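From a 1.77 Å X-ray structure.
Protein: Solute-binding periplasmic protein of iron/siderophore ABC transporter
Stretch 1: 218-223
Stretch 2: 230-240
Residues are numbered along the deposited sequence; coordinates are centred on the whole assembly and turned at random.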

ATOM      1  N   VAL A 218      -0.270 -10.852 -17.058  1.00 25.70           N
ATOM      2  CA  VAL A 218       0.158  -9.607 -16.430  1.00 26.26           C
ATOM      3  C   VAL A 218       1.469  -9.855 -15.705  1.00 29.38           C
ATOM      4  O   VAL A 218       1.605 -10.838 -14.968  1.00 26.97           O
ATOM      5  N   PHE A 219       2.417  -8.938 -15.872  1.00 22.86           N
ATOM      6  CA  PHE A 219       3.607  -8.905 -15.034  1.00 21.21           C
ATOM      7  C   PHE A 219       3.674  -7.560 -14.334  1.00 26.51           C
ATOM      8  O   PHE A 219       3.585  -6.515 -14.993  1.00 24.38           O
ATOM      9  N   ILE A 220       3.822  -7.579 -13.006  1.00 23.58           N
ATOM     10  CA  ILE A 220       4.027  -6.353 -12.235  1.00 24.31           C
ATOM     11  C   ILE A 220       5.469  -6.316 -11.735  1.00 25.11           C
ATOM     12  O   ILE A 220       5.924  -7.223 -11.031  1.00 24.49           O
ATOM     13  N   GLU A 221       6.193  -5.263 -12.104  1.00 23.15           N
ATOM     14  CA  GLU A 221       7.548  -5.054 -11.616  1.00 25.21           C
ATOM     15  C   GLU A 221       7.465  -4.067 -10.460  1.00 24.65           C
ATOM     16  O   GLU A 221       7.256  -2.871 -10.671  1.00 25.18           O
ATOM     17  N   LEU A 222       7.598  -4.576  -9.235  1.00 24.00           N
ATOM     18  CA  LEU A 222       7.543  -3.714  -8.060  1.00 23.86           C
ATOM     19  C   LEU A 222       8.829  -2.898  -7.917  1.00 23.55           C
ATOM     20  O   LEU A 222       9.936  -3.417  -8.066  1.00 24.95           O
ATOM     21  N   ARG A 223       8.665  -1.621  -7.578  1.00 25.64           N
ATOM     22  CA  ARG A 223       9.794  -0.693  -7.465  1.00 25.66           C
ATOM     23  C   ARG A 223      10.683  -0.761  -8.697  1.00 25.24           C
ATOM     24  O   ARG A 223      11.908  -0.854  -8.600  1.00 22.96           O
ATOM     25  N   CYS A 230      17.082  -7.113 -11.502  1.00 62.54           N
ATOM     26  CA  CYS A 230      15.783  -6.659 -11.967  1.00 54.72           C
ATOM     27  C   CYS A 230      14.643  -7.514 -11.441  1.00 56.19           C
ATOM     28  O   CYS A 230      14.803  -8.679 -11.059  1.00 49.57           O
ATOM     29  N   CYS A 231      13.468  -6.893 -11.447  1.00 51.10           N
ATOM     30  CA  CYS A 231      12.202  -7.594 -11.525  1.00 42.00           C
ATOM     31  C   CYS A 231      11.858  -8.248 -10.195  1.00 36.96           C
ATOM     32  O   CYS A 231      11.638  -9.464 -10.117  1.00 33.00           O
ATOM     33  N   GLY A 232      11.836  -7.444  -9.140  1.00 32.66           N
ATOM     34  CA  GLY A 232      10.993  -7.774  -8.014  1.00 32.75           C
ATOM     35  C   GLY A 232       9.544  -7.789  -8.450  1.00 28.07           C
ATOM     36  O   GLY A 232       9.144  -7.050  -9.347  1.00 25.85           O
ATOM     37  N   THR A 233       8.758  -8.672  -7.840  1.00 24.33           N
ATOM     38  CA  THR A 233       7.384  -8.844  -8.276  1.00 23.40           C
ATOM     39  C   THR A 233       6.593  -9.459  -7.127  1.00 26.91           C
ATOM     40  O   THR A 233       7.122  -9.677  -6.032  1.00 24.74           O
ATOM     41  N   ALA A 234       5.313  -9.706  -7.385  1.00 22.11           N
ATOM     42  CA  ALA A 234       4.398 -10.353  -6.453  1.00 23.48           C
ATOM     43  C   ALA A 234       3.974 -11.701  -7.011  1.00 26.20           C
ATOM     44  O   ALA A 234       3.666 -11.822  -8.205  1.00 25.28           O
ATOM     45  N   GLY A 235       3.948 -12.711  -6.139  1.00 23.29           N
ATOM     46  CA  GLY A 235       3.505 -14.037  -6.541  1.00 24.99           C
ATOM     47  C   GLY A 235       2.150 -14.407  -5.967  1.00 26.98           C
ATOM     48  O   GLY A 235       1.118 -13.878  -6.398  1.00 25.59           O
ATOM     49  N   LYS A 236       2.135 -15.308  -4.983  1.00 28.25           N
ATOM     50  CA  LYS A 236       0.880 -15.749  -4.363  1.00 23.43           C
ATOM     51  C   LYS A 236       0.505 -14.838  -3.193  1.00 26.33           C
ATOM     52  O   LYS A 236       0.548 -15.220  -2.017  1.00 25.14           O
ATOM     53  N   GLY A 237       0.105 -13.614  -3.540  1.00 24.47           N
ATOM     54  CA  GLY A 237      -0.265 -12.619  -2.562  1.00 16.89           C
ATOM     55  C   GLY A 237       0.209 -11.250  -3.006  1.00 21.46           C
ATOM     56  O   GLY A 237       0.513 -11.042  -4.179  1.00 17.79           O
ATOM     57  N   ASN A 238       0.259 -10.331  -2.045  1.00 18.85           N
ATOM     58  CA  ASN A 238       0.537  -8.917  -2.303  1.00 18.65           C
ATOM     59  C   ASN A 238      -0.195  -8.428  -3.549  1.00 17.26           C
ATOM     60  O   ASN A 238      -1.377  -8.732  -3.715  1.00 19.34           O
ATOM     61  N   MET A 239       0.480  -7.675  -4.440  1.00 17.81           N
ATOM     62  CA  MET A 239      -0.227  -7.102  -5.571  1.00 18.37           C
ATOM     63  C   MET A 239      -0.718  -8.168  -6.539  1.00 19.18           C
ATOM     64  O   MET A 239      -1.615  -7.884  -7.337  1.00 19.48           O
ATOM     65  N   GLY A 240      -0.164  -9.386  -6.465  1.00 17.18           N
ATOM     66  CA  GLY A 240      -0.765 -10.511  -7.165  1.00 20.91           C
ATOM     67  C   GLY A 240      -2.238 -10.670  -6.844  1.00 21.16           C
ATOM     68  O   GLY A 240      -3.046 -10.993  -7.720  1.00 20.29           O
TER

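Strand 218-221 and strand 232-234 cross with 128° between their N-to-C directions, with the CA atoms of Glu221 and Thr233 the nearest pair, 5.1 Å apart. Direct backbone pairing across the stretches is limited to one hydrogen bond, Leu222 N to Gly232 O (2.9 Å); side chains and waters complete the junction. Thr233, chi1 t (-170°), has its OG1 set within reach of the Ile220 backbone: OG1 donates to Ile220 O at 2.6 Å and accepts from water 1 (2.9 Å to Thr233 OG1), which in turn accepts from Ile220 N (2.9 Å between water O and Ile220 N). The hydroxyl thus serves Ile220 at both backbone polar atoms, directly and through water. Water 2 extends the bridging beyond the direct bond, donating to Leu222 O (2.6 Å) and accepting from Gly232 N (3.2 Å).

Leu222 points toward the second stretch and has the most area covered by it (93 Å²); its m,t rotamer lays CD1 against Thr233 C (3.5 Å) and Ala234 CB (4.3 Å), while CD2 reaches Met239 SD (4.1 Å). Ile220 leaves its backbone sideways with chi1 t, and an off-well chi2 of 136° carries CD1 to Met239 SD at 3.7 Å; its CG2 lies 4.4 Å from Ala234 CB. Met239 also points in, chi1 m, its sulfur meeting both aliphatic chains. Just before it, Asn238 (chi1 t) turns OD1 back to accept a weak hydrogen bond from Met239 N (2.8 Å).

Phe219, chi1 t and chi2 70°, starts sideways, but its ring reaches across: Cys231 CB lies at the ring edge, 3.9 Å from CZ. Cys231 (m) and Cys230 (t) join in a vicinal disulfide, SG to SG 2.0 Å. The extended t,t chain of Glu221 brings OE1 within 3.3 Å of Cys230 SG, a contact only; both carboxylate oxygens are hydrogen-bonded elsewhere in the structure.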

ATOM      1  CB  VAL A 218      -0.882  -9.076 -15.419  1.00 23.43           C
ATOM      2  CG1 VAL A 218      -0.380  -7.750 -14.782  1.00 22.63           C
ATOM      3  CG2 VAL A 218      -2.254  -8.895 -16.064  1.00 26.86           C
ATOM      4  CB  PHE A 219       4.896  -9.118 -15.831  1.00 28.91           C
ATOM      5  CG  PHE A 219       6.128  -9.095 -14.970  1.00 28.64           C
ATOM      6  CD1 PHE A 219       6.380 -10.129 -14.079  1.00 29.17           C
ATOM      7  CD2 PHE A 219       7.004  -8.019 -15.007  1.00 30.32           C
ATOM      8  CE1 PHE A 219       7.499 -10.109 -13.260  1.00 27.44           C
ATOM      9  CE2 PHE A 219       8.129  -8.001 -14.187  1.00 29.09           C
ATOM     10  CZ  PHE A 219       8.372  -9.044 -13.319  1.00 30.95           C
ATOM     11  CB  ILE A 220       3.027  -6.216 -11.072  1.00 20.64           C
ATOM     12  CG1 ILE A 220       3.233  -4.859 -10.378  1.00 25.03           C
ATOM     13  CG2 ILE A 220       3.165  -7.347 -10.072  1.00 21.57           C
ATOM     14  CD1 ILE A 220       1.964  -4.135 -10.060  1.00 29.58           C
ATOM     15  CB  GLU A 221       8.462  -4.537 -12.725  1.00 25.38           C
ATOM     16  CG  GLU A 221       9.912  -4.576 -12.315  1.00 27.12           C
ATOM     17  CD  GLU A 221      10.829  -3.932 -13.326  1.00 29.75           C
ATOM     18  OE1 GLU A 221      12.017  -3.757 -12.998  1.00 33.79           O
ATOM     19  OE2 GLU A 221      10.360  -3.605 -14.435  1.00 31.44           O
ATOM     20  CB  LEU A 222       7.310  -4.548  -6.805  1.00 25.31           C
ATOM     21  CG  LEU A 222       5.984  -5.305  -6.805  1.00 21.03           C
ATOM     22  CD1 LEU A 222       5.931  -6.307  -5.635  1.00 26.19           C
ATOM     23  CD2 LEU A 222       4.823  -4.315  -6.720  1.00 23.80           C
ATOM     24  CB  ARG A 223      10.578  -0.937  -6.184  1.00 28.80           C
ATOM     25  CG  ARG A 223       9.687  -1.009  -4.949  1.00 28.22           C
ATOM     26  CD  ARG A 223      10.456  -1.422  -3.705  1.00 37.66           C
ATOM     27  NE  ARG A 223      11.125  -2.706  -3.880  1.00 45.98           N
ATOM     28  CZ  ARG A 223      12.441  -2.871  -3.775  1.00 55.03           C
ATOM     29  NH1 ARG A 223      12.980  -4.073  -3.944  1.00 58.34           N
ATOM     30  NH2 ARG A 223      13.219  -1.828  -3.498  1.00 53.89           N
ATOM     31  CB  CYS A 230      15.665  -6.659 -13.488  1.00 54.69           C
ATOM     32  SG  CYS A 230      13.941  -6.267 -13.972  1.00 47.16           S
ATOM     33  CB  CYS A 231      12.224  -8.605 -12.671  1.00 44.02           C
ATOM     34  SG  CYS A 231      12.984  -8.052 -14.277  1.00 41.43           S
ATOM     35  CB  THR A 233       7.312  -9.696  -9.552  1.00 25.49           C
ATOM     36  OG1 THR A 233       5.985  -9.652 -10.082  1.00 22.43           O
ATOM     37  CG2 THR A 233       7.715 -11.146  -9.278  1.00 28.25           C
ATOM     38  CB  ALA A 234       3.155  -9.491  -6.208  1.00 24.10           C
ATOM     39  CB  LYS A 236       0.993 -17.196  -3.902  1.00 25.74           C
ATOM     40  CG  LYS A 236       1.468 -18.165  -4.973  1.00 31.04           C
ATOM     41  CD  LYS A 236       2.206 -19.331  -4.303  1.00 33.17           C
ATOM     42  CE  LYS A 236       2.082 -20.597  -5.123  1.00 36.09           C
ATOM     43  NZ  LYS A 236       2.928 -20.490  -6.333  1.00 37.92           N
ATOM     44  CB  ASN A 238       2.036  -8.698  -2.397  1.00 19.74           C
ATOM     45  CG  ASN A 238       2.418  -7.225  -2.237  1.00 18.66           C
ATOM     46  OD1 ASN A 238       2.780  -6.579  -3.210  1.00 19.23           O
ATOM     47  ND2 ASN A 238       2.308  -6.694  -1.021  1.00 19.01           N
ATOM     48  CB  MET A 239       0.678  -6.087  -6.287  1.00 18.55           C
ATOM     49  CG  MET A 239       0.949  -4.842  -5.465  1.00 19.01           C
ATOM     50  SD  MET A 239       0.876  -3.414  -6.553  1.00 23.22           S
ATOM     51  CE  MET A 239       1.589  -2.073  -5.587  1.00 22.34           C
TER
HETATM   52  O   HOH W   1       3.937 -10.307 -12.075  1.00 23.15           O
HETATM   53  O   HOH W   2      12.325  -4.353  -8.694  1.00 35.83           O